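Local coordinates for oxidoreductase (Azotobacter vinelandii, PDB 7D5M), which binds NAD+ in a Rossmann-fold domain and, as a homolog of inositol dehydrogenase, probably oxidises a polyol substrate, at residues 45-49 with 50-54; 91-94 with 95-98; 118-121 with 122-125; 366-369 with 370-373. One frame throughout, in Å; residues are numbered along the deposited sequence.

In the fold
Interactions 1, 2 and 3 all lie in the NAD-binding Rossmann domain, each where a loop after a strand runs into a helix, whereas interaction 4 sits within one helix of the C-terminal alpha/beta domain. Interactions 1 and 2 both touch NAD, at different parts of the cofactor, and rely on polar side chains and backbone bonds. Interaction 3 touches interaction 2, with F98 against E123, and interaction 4, with L121 against V370 and R371. It thus bridges the cofactor loops and the second domain. Interactions 1 to 3 are partly buried; interaction 4 is buried. Salt bridges mark interactions 1 and 4, hydroxyl and histidine bonds interaction 2, and a capping box interaction 3.

Interaction 1: 45-49 with 50-54. With NAD (nicotinamide-adenine-dinucleotide), chain B.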
loop_
_atom_site.group_PDB
_atom_site.type_symbol
_atom_site.label_atom_id
_atom_site.label_comp_id
_atom_site.label_asym_id
_atom_site.label_seq_id
_atom_site.Cartn_x
_atom_site.Cartn_y
_atom_site.Cartn_z
ATOM N N ALA A 45 20.412 35.371 -17.276
ATOM C CA ALA A 45 19.320 36.370 -17.334
ATOM C C ALA A 45 18.150 35.759 -16.564
ATOM O O ALA A 45 17.293 35.112 -17.177
ATOM C CB ALA A 45 18.966 36.710 -18.754
ATOM N N PHE A 46 18.160 35.919 -15.243
ATOM C CA PHE A 46 17.409 35.052 -14.302
ATOM C C PHE A 46 15.937 35.460 -14.178
ATOM O O PHE A 46 15.143 34.609 -13.764
ATOM C CB PHE A 46 18.071 35.067 -12.926
ATOM C CG PHE A 46 19.397 34.357 -12.887
ATOM C CD1 PHE A 46 19.453 32.973 -13.003
ATOM C CD2 PHE A 46 20.584 35.063 -12.790
ATOM C CE1 PHE A 46 20.674 32.315 -12.985
ATOM C CE2 PHE A 46 21.805 34.405 -12.779
ATOM C CZ PHE A 46 21.848 33.031 -12.870
ATOM N N ASP A 47 15.570 36.699 -14.501
ATOM C CA ASP A 47 14.254 37.251 -14.085
ATOM C C ASP A 47 13.748 38.257 -15.125
ATOM O O ASP A 47 14.578 38.934 -15.755
ATOM C CB ASP A 47 14.398 37.844 -12.680
ATOM C CG ASP A 47 13.123 37.932 -11.865
ATOM O OD1 ASP A 47 12.123 38.453 -12.399
ATOM O OD2 ASP A 47 13.139 37.481 -10.687
ATOM N N ILE A 48 12.422 38.363 -15.276
ATOM C CA ILE A 48 11.769 39.429 -16.091
ATOM C C ILE A 48 12.041 40.792 -15.446
ATOM O O ILE A 48 12.056 41.792 -16.175
ATOM C CB ILE A 48 10.256 39.172 -16.273
ATOM C CG1 ILE A 48 9.634 40.129 -17.299
ATOM C CG2 ILE A 48 9.510 39.229 -14.946
ATOM C CD1 ILE A 48 10.112 39.908 -18.720
ATOM N N ASP A 49 12.220 40.825 -14.123
ATOM C CA ASP A 49 12.617 42.029 -13.351
ATOM C C ASP A 49 14.137 41.988 -13.259
ATOM O O ASP A 49 14.676 41.198 -12.491
ATOM C CB ASP A 49 11.896 42.043 -12.000
ATOM C CG ASP A 49 12.315 43.117 -11.012
ATOM O OD1 ASP A 49 13.428 43.645 -11.126
ATOM O OD2 ASP A 49 11.517 43.392 -10.099
ATOM N N PRO A 50 14.870 42.771 -14.085
ATOM C CA PRO A 50 16.322 42.632 -14.177
ATOM C C PRO A 50 17.038 42.918 -12.849
ATOM O O PRO A 50 18.046 42.265 -12.584
ATOM C CB PRO A 50 16.782 43.629 -15.252
ATOM C CG PRO A 50 15.553 44.424 -15.648
ATOM C CD PRO A 50 14.338 43.799 -14.994
ATOM N N GLY A 51 16.545 43.895 -12.078
ATOM C CA GLY A 51 17.056 44.205 -10.726
ATOM C C GLY A 51 17.003 42.979 -9.824
ATOM O O GLY A 51 18.019 42.667 -9.155
ATOM N N ARG A 52 15.864 42.288 -9.816
ATOM C CA ARG A 52 15.652 41.082 -8.973
ATOM C C ARG A 52 16.486 39.917 -9.535
ATOM O O ARG A 52 16.997 39.115 -8.732
ATOM C CB ARG A 52 14.159 40.762 -8.892
ATOM C CG ARG A 52 13.825 39.598 -7.973
ATOM C CD ARG A 52 12.323 39.482 -7.791
ATOM N NE ARG A 52 11.675 39.140 -9.049
ATOM C CZ ARG A 52 10.417 39.422 -9.367
ATOM N NH1 ARG A 52 9.638 40.073 -8.511
ATOM N NH2 ARG A 52 9.944 39.072 -10.553
ATOM N N GLY A 53 16.645 39.833 -10.862
ATOM C CA GLY A 53 17.509 38.820 -11.499
ATOM C C GLY A 53 18.950 38.954 -11.031
ATOM O O GLY A 53 19.583 37.933 -10.745
ATOM N N ARG A 54 19.468 40.181 -10.954
ATOM C CA ARG A 54 20.869 40.435 -10.545
ATOM C C ARG A 54 21.016 40.177 -9.040
ATOM O O ARG A 54 22.013 39.546 -8.651
ATOM C CB ARG A 54 21.319 41.854 -10.901
ATOM C CG ARG A 54 22.752 42.142 -10.482
ATOM C CD ARG A 54 23.326 43.422 -11.057
ATOM N NE ARG A 54 23.539 43.316 -12.496
ATOM C CZ ARG A 54 22.842 43.966 -13.432
ATOM N NH1 ARG A 54 21.862 44.796 -13.106
ATOM N NH2 ARG A 54 23.135 43.774 -14.705
HETATM P PA NAD B . 7.523 30.339 -13.065
HETATM O O1A NAD B . 6.523 31.362 -13.507
HETATM O O2A NAD B . 7.450 29.745 -11.694
HETATM O O5B NAD B . 8.996 30.937 -13.297
HETATM C C5B NAD B . 9.324 31.798 -14.431
HETATM C C4B NAD B . 10.680 32.409 -14.169
HETATM O O4B NAD B . 11.225 32.966 -15.392
HETATM C C3B NAD B . 10.689 33.567 -13.163
HETATM O O3B NAD B . 11.910 33.561 -12.439
HETATM C C2B NAD B . 10.568 34.786 -14.084
HETATM O O2B NAD B . 11.011 35.998 -13.519
HETATM C C1B NAD B . 11.499 34.340 -15.203
HETATM N N9A NAD B . 11.293 35.006 -16.480
HETATM C C8A NAD B . 10.092 35.208 -17.108
HETATM N N7A NAD B . 10.214 35.770 -18.285
HETATM C C5A NAD B . 11.580 35.931 -18.453
HETATM C C6A NAD B . 12.343 36.459 -19.514
HETATM N N6A NAD B . 11.814 36.914 -20.652
HETATM N N1A NAD B . 13.691 36.461 -19.368
HETATM C C2A NAD B . 14.210 35.995 -18.222
HETATM N N3A NAD B . 13.593 35.462 -17.166
HETATM C C4A NAD B . 12.260 35.460 -17.346
HETATM O O3 NAD B . 7.509 29.097 -14.102
HETATM P PN NAD B . 7.936 27.551 -13.856
HETATM O O1N NAD B . 6.784 26.800 -13.248
HETATM O O2N NAD B . 9.261 27.524 -13.154
HETATM O O5D NAD B . 8.100 27.016 -15.357
HETATM C C5D NAD B . 9.059 27.575 -16.258
HETATM C C4D NAD B . 9.185 26.600 -17.396
HETATM O O4D NAD B . 9.556 25.304 -16.859
HETATM C C3D NAD B . 7.884 26.367 -18.173
HETATM O O3D NAD B . 8.181 26.155 -19.542
HETATM C C2D NAD B . 7.307 25.108 -17.516
HETATM O O2D NAD B . 6.453 24.368 -18.376
HETATM C C1D NAD B . 8.592 24.328 -17.232
HETATM N N1N NAD B . 8.484 23.329 -16.126
HETATM C C2N NAD B . 8.900 22.034 -16.351
HETATM C C3N NAD B . 8.767 21.061 -15.359
HETATM C C7N NAD B . 9.392 19.709 -15.626
HETATM O O7N NAD B . 10.196 19.597 -16.558
HETATM N N7N NAD B . 9.065 18.707 -14.815
HETATM C C4N NAD B . 8.090 21.387 -14.179
HETATM C C5N NAD B . 7.660 22.697 -13.975
HETATM C C6N NAD B . 8.002 23.667 -14.892
HETATM O O HOH W 1 15.391 36.463 -9.571
#
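G53 N donates to D49 O over 2.9 Å as helix 50-59 begins, and the chain ahead of it curls back until the CA atoms of D47 and G53 are 4.4 Å apart. Such closeness suits a glycine: D47 CB lies only 3.5 Å from G53 CA, and a side chain there would crowd it. D49 is the N-cap, its OD1 taking the N-H of R52 at 3.1 Å from above the carboxylate plane. P50 follows in the first turn, where a missing N-H costs the helix nothing. D47 holds the side chains together. Its CG lies opposite the backbone N (chi1 -156°), which carries the carboxylate to R52. The arginine, bent at chi3, grips it side-on: NE reaches D47 OD2 at 2.8 Å, close to the guanidinium plane, while NH2 uses the syn lone pair of OD1. That OD1 also accepts from D49 N at 2.9 Å, on its anti side, closing an Asx turn. D49 CB lies over one guanidinium face. O2B of the adenosine ribose of NAD lies 2.9 Å from D47 OD1 and accepts from I48 N at 3.3 Å. An acidic residue here, just after the second strand, is characteristic of NAD-binding Rossmann folds. With an alanine at D47, R52 would probably lose its charged mate and be free to swing, and D49 N would lose its acceptor. The turn thus joins edge strand 39-45, whose A45 bonds to M16 and G18, to helix 50-59, while R52 touches R21 and N22 of the loop after strand 12-16.

Interaction 2: 91-94 with 95-98; sequences ATPN and GTHF. With NAD (nicotinamide-adenine-dinucleotide), chain B.
The imidazole of H97 rests with one face on N94, whose CA stands 3.7 Å from the ring centroid and only 10° off the ring normal, a CH-pi contact. At the ring's edge NE2 donates in plane to T92 O at 2.8 Å, reaching that oxygen from above the carbonyl plane, and ND1 is hydrogen-bonded to P116 O. With both nitrogens engaged, the ring can hardly turn. The adenine of NAD meets apolar carbons: T92 CG2 lies 3.7 Å from its C4A, and P93 CD 3.4 Å from its C8A. Asparagine suits the next place, for OD1 of N94 lies by both hydroxyls of the nicotinamide ribose, though O3D is less certainly placed. T96 closes the turn. Its OG1, set between the backbone N and the carbonyl carbon (chi1 56°), donates to P93 O at 2.9 Å in the carbonyl plane; T96 N also donates to P93 O, at 3.2 Å. T92 OG1 can donate to T96 OG1 at 2.7 Å, though P93 O is a second, weaker acceptor. This turn leads from strand 87-91 of the parallel sheet into helix 97-106, with P93 and N94 against W190 of helix 186-191 and F98 packing on helix 121-133.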
loop_
_atom_site.group_PDB
_atom_site.type_symbol
_atom_site.label_atom_id
_atom_site.label_comp_id
_atom_site.label_asym_id
_atom_site.label_seq_id
_atom_site.Cartn_x
_atom_site.Cartn_y
_atom_site.Cartn_z
ATOM N N ALA A 91 14.419 28.268 -18.771
ATOM C CA ALA A 91 13.400 27.948 -17.745
ATOM C C ALA A 91 12.433 29.120 -17.626
ATOM O O ALA A 91 11.950 29.387 -16.517
ATOM C CB ALA A 91 14.071 27.639 -16.435
ATOM N N THR A 92 12.162 29.789 -18.744
ATOM C CA THR A 92 11.184 30.896 -18.828
ATOM C C THR A 92 9.806 30.287 -19.037
ATOM O O THR A 92 9.668 29.086 -19.230
ATOM C CB THR A 92 11.559 31.867 -19.949
ATOM O OG1 THR A 92 11.677 31.090 -21.143
ATOM C CG2 THR A 92 12.841 32.621 -19.672
ATOM N N PRO A 93 8.728 31.084 -18.971
ATOM C CA PRO A 93 7.418 30.591 -19.400
ATOM C C PRO A 93 7.421 30.162 -20.877
ATOM O O PRO A 93 8.250 30.616 -21.646
ATOM C CB PRO A 93 6.487 31.776 -19.129
ATOM C CG PRO A 93 7.208 32.580 -18.061
ATOM C CD PRO A 93 8.678 32.440 -18.408
ATOM N N ASN A 94 6.464 29.306 -21.230
ATOM C CA ASN A 94 6.420 28.520 -22.491
ATOM C C ASN A 94 6.536 29.434 -23.712
ATOM O O ASN A 94 7.224 29.031 -24.663
ATOM C CB ASN A 94 5.128 27.715 -22.602
ATOM C CG ASN A 94 4.997 26.677 -21.515
ATOM O OD1 ASN A 94 5.956 26.398 -20.801
ATOM N ND2 ASN A 94 3.804 26.115 -21.380
ATOM N N GLY A 95 5.898 30.611 -23.664
ATOM C CA GLY A 95 5.775 31.542 -24.807
ATOM C C GLY A 95 7.110 32.027 -25.345
ATOM O O GLY A 95 7.147 32.473 -26.510
ATOM N N THR A 96 8.179 31.970 -24.549
ATOM C CA THR A 96 9.503 32.528 -24.927
ATOM C C THR A 96 10.501 31.413 -25.286
ATOM O O THR A 96 11.621 31.758 -25.692
ATOM C CB THR A 96 10.050 33.443 -23.824
ATOM O OG1 THR A 96 10.103 32.685 -22.614
ATOM C CG2 THR A 96 9.214 34.694 -23.634
ATOM N N HIS A 97 10.138 30.133 -25.158
ATOM C CA HIS A 97 11.079 28.999 -25.384
ATOM C C HIS A 97 11.622 29.043 -26.815
ATOM O O HIS A 97 12.828 28.861 -27.002
ATOM C CB HIS A 97 10.411 27.649 -25.131
ATOM C CG HIS A 97 10.112 27.386 -23.697
ATOM N ND1 HIS A 97 9.598 26.185 -23.280
ATOM C CD2 HIS A 97 10.250 28.155 -22.596
ATOM C CE1 HIS A 97 9.414 26.220 -21.978
ATOM N NE2 HIS A 97 9.815 27.414 -21.529
ATOM N N PHE A 98 10.746 29.261 -27.797
ATOM C CA PHE A 98 11.132 29.215 -29.227
ATOM C C PHE A 98 12.194 30.284 -29.507
ATOM O O PHE A 98 13.276 29.941 -30.021
ATOM C CB PHE A 98 9.918 29.386 -30.138
ATOM C CG PHE A 98 10.296 29.479 -31.590
ATOM C CD1 PHE A 98 10.533 28.338 -32.340
ATOM C CD2 PHE A 98 10.456 30.719 -32.197
ATOM C CE1 PHE A 98 10.901 28.432 -33.674
ATOM C CE2 PHE A 98 10.832 30.811 -33.528
ATOM C CZ PHE A 98 11.050 29.669 -34.265
HETATM P PA NAD B . 7.523 30.339 -13.065
HETATM O O1A NAD B . 6.523 31.362 -13.507
HETATM O O2A NAD B . 7.450 29.745 -11.694
HETATM O O5B NAD B . 8.996 30.937 -13.297
HETATM C C5B NAD B . 9.324 31.798 -14.431
HETATM C C4B NAD B . 10.680 32.409 -14.169
HETATM O O4B NAD B . 11.225 32.966 -15.392
HETATM C C3B NAD B . 10.689 33.567 -13.163
HETATM O O3B NAD B . 11.910 33.561 -12.439
HETATM C C2B NAD B . 10.568 34.786 -14.084
HETATM O O2B NAD B . 11.011 35.998 -13.519
HETATM C C1B NAD B . 11.499 34.340 -15.203
HETATM N N9A NAD B . 11.293 35.006 -16.480
HETATM C C8A NAD B . 10.092 35.208 -17.108
HETATM N N7A NAD B . 10.214 35.770 -18.285
HETATM C C5A NAD B . 11.580 35.931 -18.453
HETATM C C6A NAD B . 12.343 36.459 -19.514
HETATM N N6A NAD B . 11.814 36.914 -20.652
HETATM N N1A NAD B . 13.691 36.461 -19.368
HETATM C C2A NAD B . 14.210 35.995 -18.222
HETATM N N3A NAD B . 13.593 35.462 -17.166
HETATM C C4A NAD B . 12.260 35.460 -17.346
HETATM O O3 NAD B . 7.509 29.097 -14.102
HETATM P PN NAD B . 7.936 27.551 -13.856
HETATM O O1N NAD B . 6.784 26.800 -13.248
HETATM O O2N NAD B . 9.261 27.524 -13.154
HETATM O O5D NAD B . 8.100 27.016 -15.357
HETATM C C5D NAD B . 9.059 27.575 -16.258
HETATM C C4D NAD B . 9.185 26.600 -17.396
HETATM O O4D NAD B . 9.556 25.304 -16.859
HETATM C C3D NAD B . 7.884 26.367 -18.173
HETATM O O3D NAD B . 8.181 26.155 -19.542
HETATM C C2D NAD B . 7.307 25.108 -17.516
HETATM O O2D NAD B . 6.453 24.368 -18.376
HETATM C C1D NAD B . 8.592 24.328 -17.232
HETATM N N1N NAD B . 8.484 23.329 -16.126
HETATM C C2N NAD B . 8.900 22.034 -16.351
HETATM C C3N NAD B . 8.767 21.061 -15.359
HETATM C C7N NAD B . 9.392 19.709 -15.626
HETATM O O7N NAD B . 10.196 19.597 -16.558
HETATM N N7N NAD B . 9.065 18.707 -14.815
HETATM C C4N NAD B . 8.090 21.387 -14.179
HETATM C C5N NAD B . 7.660 22.697 -13.975
HETATM C C6N NAD B . 8.002 23.667 -14.892
HETATM O O HOH W 2 7.891 29.268 -27.302
#

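Interaction 3: 118-121 with 122-125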
loop_
_atom_site.group_PDB
_atom_site.type_symbol
_atom_site.label_atom_id
_atom_site.label_comp_id
_atom_site.label_asym_id
_atom_site.label_seq_id
_atom_site.Cartn_x
_atom_site.Cartn_y
_atom_site.Cartn_z
ATOM N N CYS A 118 8.001 24.515 -27.686
ATOM C CA CYS A 118 7.277 25.649 -28.312
ATOM C C CYS A 118 5.798 25.282 -28.492
ATOM O O CYS A 118 5.417 24.150 -28.113
ATOM C CB CYS A 118 7.916 26.002 -29.647
ATOM S SG CYS A 118 8.130 24.553 -30.710
ATOM N N PHE A 119 5.006 26.208 -29.038
ATOM C CA PHE A 119 3.527 26.098 -29.161
ATOM C C PHE A 119 3.134 25.220 -30.362
ATOM O O PHE A 119 2.148 24.468 -30.250
ATOM C CB PHE A 119 2.865 27.469 -29.347
ATOM C CG PHE A 119 2.894 28.418 -28.174
ATOM C CD1 PHE A 119 3.323 28.018 -26.923
ATOM C CD2 PHE A 119 2.437 29.719 -28.327
ATOM C CE1 PHE A 119 3.317 28.904 -25.856
ATOM C CE2 PHE A 119 2.436 30.606 -27.258
ATOM C CZ PHE A 119 2.874 30.191 -26.024
ATOM N N THR A 120 3.824 25.339 -31.506
ATOM C CA THR A 120 3.359 24.729 -32.783
ATOM C C THR A 120 4.395 23.755 -33.340
ATOM O O THR A 120 5.603 23.962 -33.128
ATOM C CB THR A 120 3.023 25.772 -33.855
ATOM O OG1 THR A 120 4.228 26.320 -34.387
ATOM C CG2 THR A 120 2.132 26.888 -33.352
ATOM N N LEU A 121 3.918 22.742 -34.053
ATOM C CA LEU A 121 4.776 21.740 -34.722
ATOM C C LEU A 121 5.669 22.450 -35.747
ATOM O O LEU A 121 6.847 22.076 -35.858
ATOM C CB LEU A 121 3.880 20.680 -35.364
ATOM C CG LEU A 121 4.593 19.541 -36.090
ATOM C CD1 LEU A 121 5.596 18.851 -35.182
ATOM C CD2 LEU A 121 3.582 18.539 -36.631
ATOM N N GLU A 122 5.154 23.455 -36.456
ATOM C CA GLU A 122 5.957 24.139 -37.505
ATOM C C GLU A 122 7.166 24.827 -36.833
ATOM O O GLU A 122 8.284 24.711 -37.367
ATOM C CB GLU A 122 5.073 25.072 -38.340
ATOM C CG GLU A 122 5.858 25.883 -39.363
ATOM C CD GLU A 122 5.071 26.407 -40.558
ATOM O OE1 GLU A 122 4.859 27.644 -40.633
ATOM O OE2 GLU A 122 4.699 25.587 -41.434
ATOM N N GLU A 123 6.969 25.470 -35.680
ATOM C CA GLU A 123 8.056 26.079 -34.866
ATOM C C GLU A 123 9.038 24.989 -34.416
ATOM O O GLU A 123 10.258 25.214 -34.473
ATOM C CB GLU A 123 7.508 26.759 -33.611
ATOM C CG GLU A 123 6.973 28.159 -33.819
ATOM C CD GLU A 123 6.354 28.715 -32.546
ATOM O OE1 GLU A 123 5.449 28.055 -32.003
ATOM O OE2 GLU A 123 6.789 29.780 -32.081
ATOM N N ALA A 124 8.524 23.857 -33.930
ATOM C CA ALA A 124 9.350 22.728 -33.445
ATOM C C ALA A 124 10.264 22.235 -34.575
ATOM O O ALA A 124 11.469 22.015 -34.324
ATOM C CB ALA A 124 8.474 21.611 -32.940
ATOM N N GLU A 125 9.702 22.047 -35.771
ATOM C CA GLU A 125 10.451 21.548 -36.956
ATOM C C GLU A 125 11.558 22.554 -37.294
ATOM O O GLU A 125 12.684 22.109 -37.605
ATOM C CB GLU A 125 9.503 21.313 -38.134
ATOM C CG GLU A 125 8.520 20.184 -37.889
ATOM C CD GLU A 125 9.043 18.781 -38.126
ATOM O OE1 GLU A 125 10.269 18.601 -38.299
ATOM O OE2 GLU A 125 8.214 17.865 -38.142
HETATM O O HOH W 3 5.992 29.092 -29.338
#
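E122 sets its CB 4.2 Å from T120 OG1 at the start of helix 121-133, and its chain runs outward, extended beyond CG, as fits a charged residue on an exposed face. E123 comes next and turns back instead. Its CG is anti to its own carbonyl carbon (chi1 -82°), and this brings the carboxylate over the end of the helix. E123 N donates to T120 OG1 at 3.1 Å, while E123 OE1 accepts from T120 N at 3.2 Å, in a bent bond of 139°. These two bonds make a capping box. The same OE1 also takes the T120 hydroxyl proton, on its anti side and somewhat out of the carboxylate plane. A water that accepts from F119 N donates weakly to this oxygen. Threonine suits the N-cap because one hydroxyl can accept from the helix and donate to the glutamate. A124 closes the first turn, its N-H going to T120 O at 3.0 Å, and its CB rests 3.7 Å from C118 SG, a buried apolar pairing that suits a small residue on this side of the helix. E125 N continues the helix, donating to L121 O at 2.9 Å. Its chain bends at chi2 (-81°) and runs alongside L121, while OE1 forms a salt bridge with R128. L121 in turn packs on V367 and R371 of helix 363-381. With two protein donors on OE1 and the start of a helix beside it, the E123 carboxylate is likely to stay ionised, and E122 and E123 in this first turn probably interact favourably with the helix dipole.

Interaction 4: 366-369 with 370-373; sequences GVEG and VRWV
R371 leaves helix 363-381 with its CB 3.5 Å from E368 O, one turn back, and its CG anti to the backbone N (chi1 -175°). CD comes within 3.7 Å of E368 OE1, and a bend at chi3 (-44°) then lays the head group beside the glutamate. NE donates to E368 OE1 at 3.0 Å, with a weaker branch to OE2 at 3.3 Å, and NH2 donates to OE2 at 2.9 Å. Both main bonds lie close to the guanidinium plane and reach the syn sides of the oxygens, with the two flat groups 24° apart. E368, itself bent at chi2, points the same way as the arginine. V367 CG1 lies 3.9 Å from NH2, and Y389 also touches the arginine. A methionine in place of R371 would probably leave the E368 carboxylate without its charged mate and let that side chain turn. Around the salt bridge the helix is regular. V370 sets CG2 3.4 Å from G366 O, and an apolar valine suits this buried flank, where V370 also meets C118 and T120 of the Rossmann domain. W372 lays its broad indole against strand 243-250 and helix 202-217. This i to i+3 bridge, a familiar helix motif, lies where the C-terminal domain meets the Rossmann domain in this two-domain oxidoreductase family.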
loop_
_atom_site.group_PDB
_atom_site.type_symbol
_atom_site.label_atom_id
_atom_site.label_comp_id
_atom_site.label_asym_id
_atom_site.label_seq_id
_atom_site.Cartn_x
_atom_site.Cartn_y
_atom_site.Cartn_z
ATOM N N GLY A 366 11.457 16.540 -27.894
ATOM C CA GLY A 366 10.776 17.840 -27.803
ATOM C C GLY A 366 9.798 18.017 -28.952
ATOM O O GLY A 366 8.644 18.418 -28.694
ATOM N N VAL A 367 10.215 17.692 -30.178
ATOM C CA VAL A 367 9.333 17.805 -31.377
ATOM C C VAL A 367 8.106 16.904 -31.195
ATOM O O VAL A 367 6.986 17.378 -31.462
ATOM C CB VAL A 367 10.082 17.489 -32.685
ATOM C CG1 VAL A 367 9.128 17.397 -33.867
ATOM C CG2 VAL A 367 11.169 18.516 -32.950
ATOM N N GLU A 368 8.296 15.657 -30.759
ATOM C CA GLU A 368 7.184 14.678 -30.606
ATOM C C GLU A 368 6.177 15.175 -29.560
ATOM O O GLU A 368 4.976 15.008 -29.803
ATOM C CB GLU A 368 7.715 13.291 -30.249
ATOM C CG GLU A 368 8.376 12.603 -31.419
ATOM C CD GLU A 368 7.572 12.719 -32.706
ATOM O OE1 GLU A 368 6.376 12.299 -32.703
ATOM O OE2 GLU A 368 8.120 13.279 -33.695
ATOM N N GLY A 369 6.645 15.757 -28.453
ATOM C CA GLY A 369 5.775 16.334 -27.407
ATOM C C GLY A 369 4.860 17.399 -27.990
ATOM O O GLY A 369 3.663 17.421 -27.669
ATOM N N VAL A 370 5.410 18.260 -28.845
ATOM C CA VAL A 370 4.636 19.355 -29.491
ATOM C C VAL A 370 3.655 18.732 -30.488
ATOM O O VAL A 370 2.497 19.153 -30.499
ATOM C CB VAL A 370 5.572 20.375 -30.156
ATOM C CG1 VAL A 370 4.807 21.421 -30.963
ATOM C CG2 VAL A 370 6.465 21.014 -29.120
ATOM N N ARG A 371 4.107 17.779 -31.299
ATOM C CA ARG A 371 3.241 17.072 -32.277
ATOM C C ARG A 371 2.028 16.498 -31.543
ATOM O O ARG A 371 0.886 16.700 -32.000
ATOM C CB ARG A 371 3.971 15.926 -32.974
ATOM C CG ARG A 371 3.140 15.276 -34.073
ATOM C CD ARG A 371 3.735 13.988 -34.598
ATOM N NE ARG A 371 5.172 14.093 -34.816
ATOM C CZ ARG A 371 5.740 14.714 -35.834
ATOM N NH1 ARG A 371 5.002 15.309 -36.755
ATOM N NH2 ARG A 371 7.054 14.753 -35.920
ATOM N N TRP A 372 2.260 15.770 -30.457
ATOM C CA TRP A 372 1.163 15.058 -29.753
ATOM C C TRP A 372 0.133 16.068 -29.247
ATOM O O TRP A 372 -1.061 15.864 -29.491
ATOM C CB TRP A 372 1.709 14.196 -28.620
ATOM C CG TRP A 372 0.666 13.407 -27.884
ATOM C CD1 TRP A 372 0.147 12.193 -28.230
ATOM C CD2 TRP A 372 0.091 13.738 -26.611
ATOM N NE1 TRP A 372 -0.739 11.764 -27.278
ATOM C CE2 TRP A 372 -0.801 12.694 -26.276
ATOM C CE3 TRP A 372 0.226 14.817 -25.732
ATOM C CZ2 TRP A 372 -1.524 12.692 -25.081
ATOM C CZ3 TRP A 372 -0.503 14.824 -24.561
ATOM C CH2 TRP A 372 -1.373 13.772 -24.248
ATOM N N VAL A 373 0.574 17.126 -28.570
ATOM C CA VAL A 373 -0.344 18.164 -28.028
ATOM C C VAL A 373 -1.144 18.743 -29.198
ATOM O O VAL A 373 -2.361 18.912 -29.058
ATOM C CB VAL A 373 0.410 19.253 -27.247
ATOM C CG1 VAL A 373 -0.480 20.458 -26.954
ATOM C CG2 VAL A 373 0.993 18.686 -25.965
#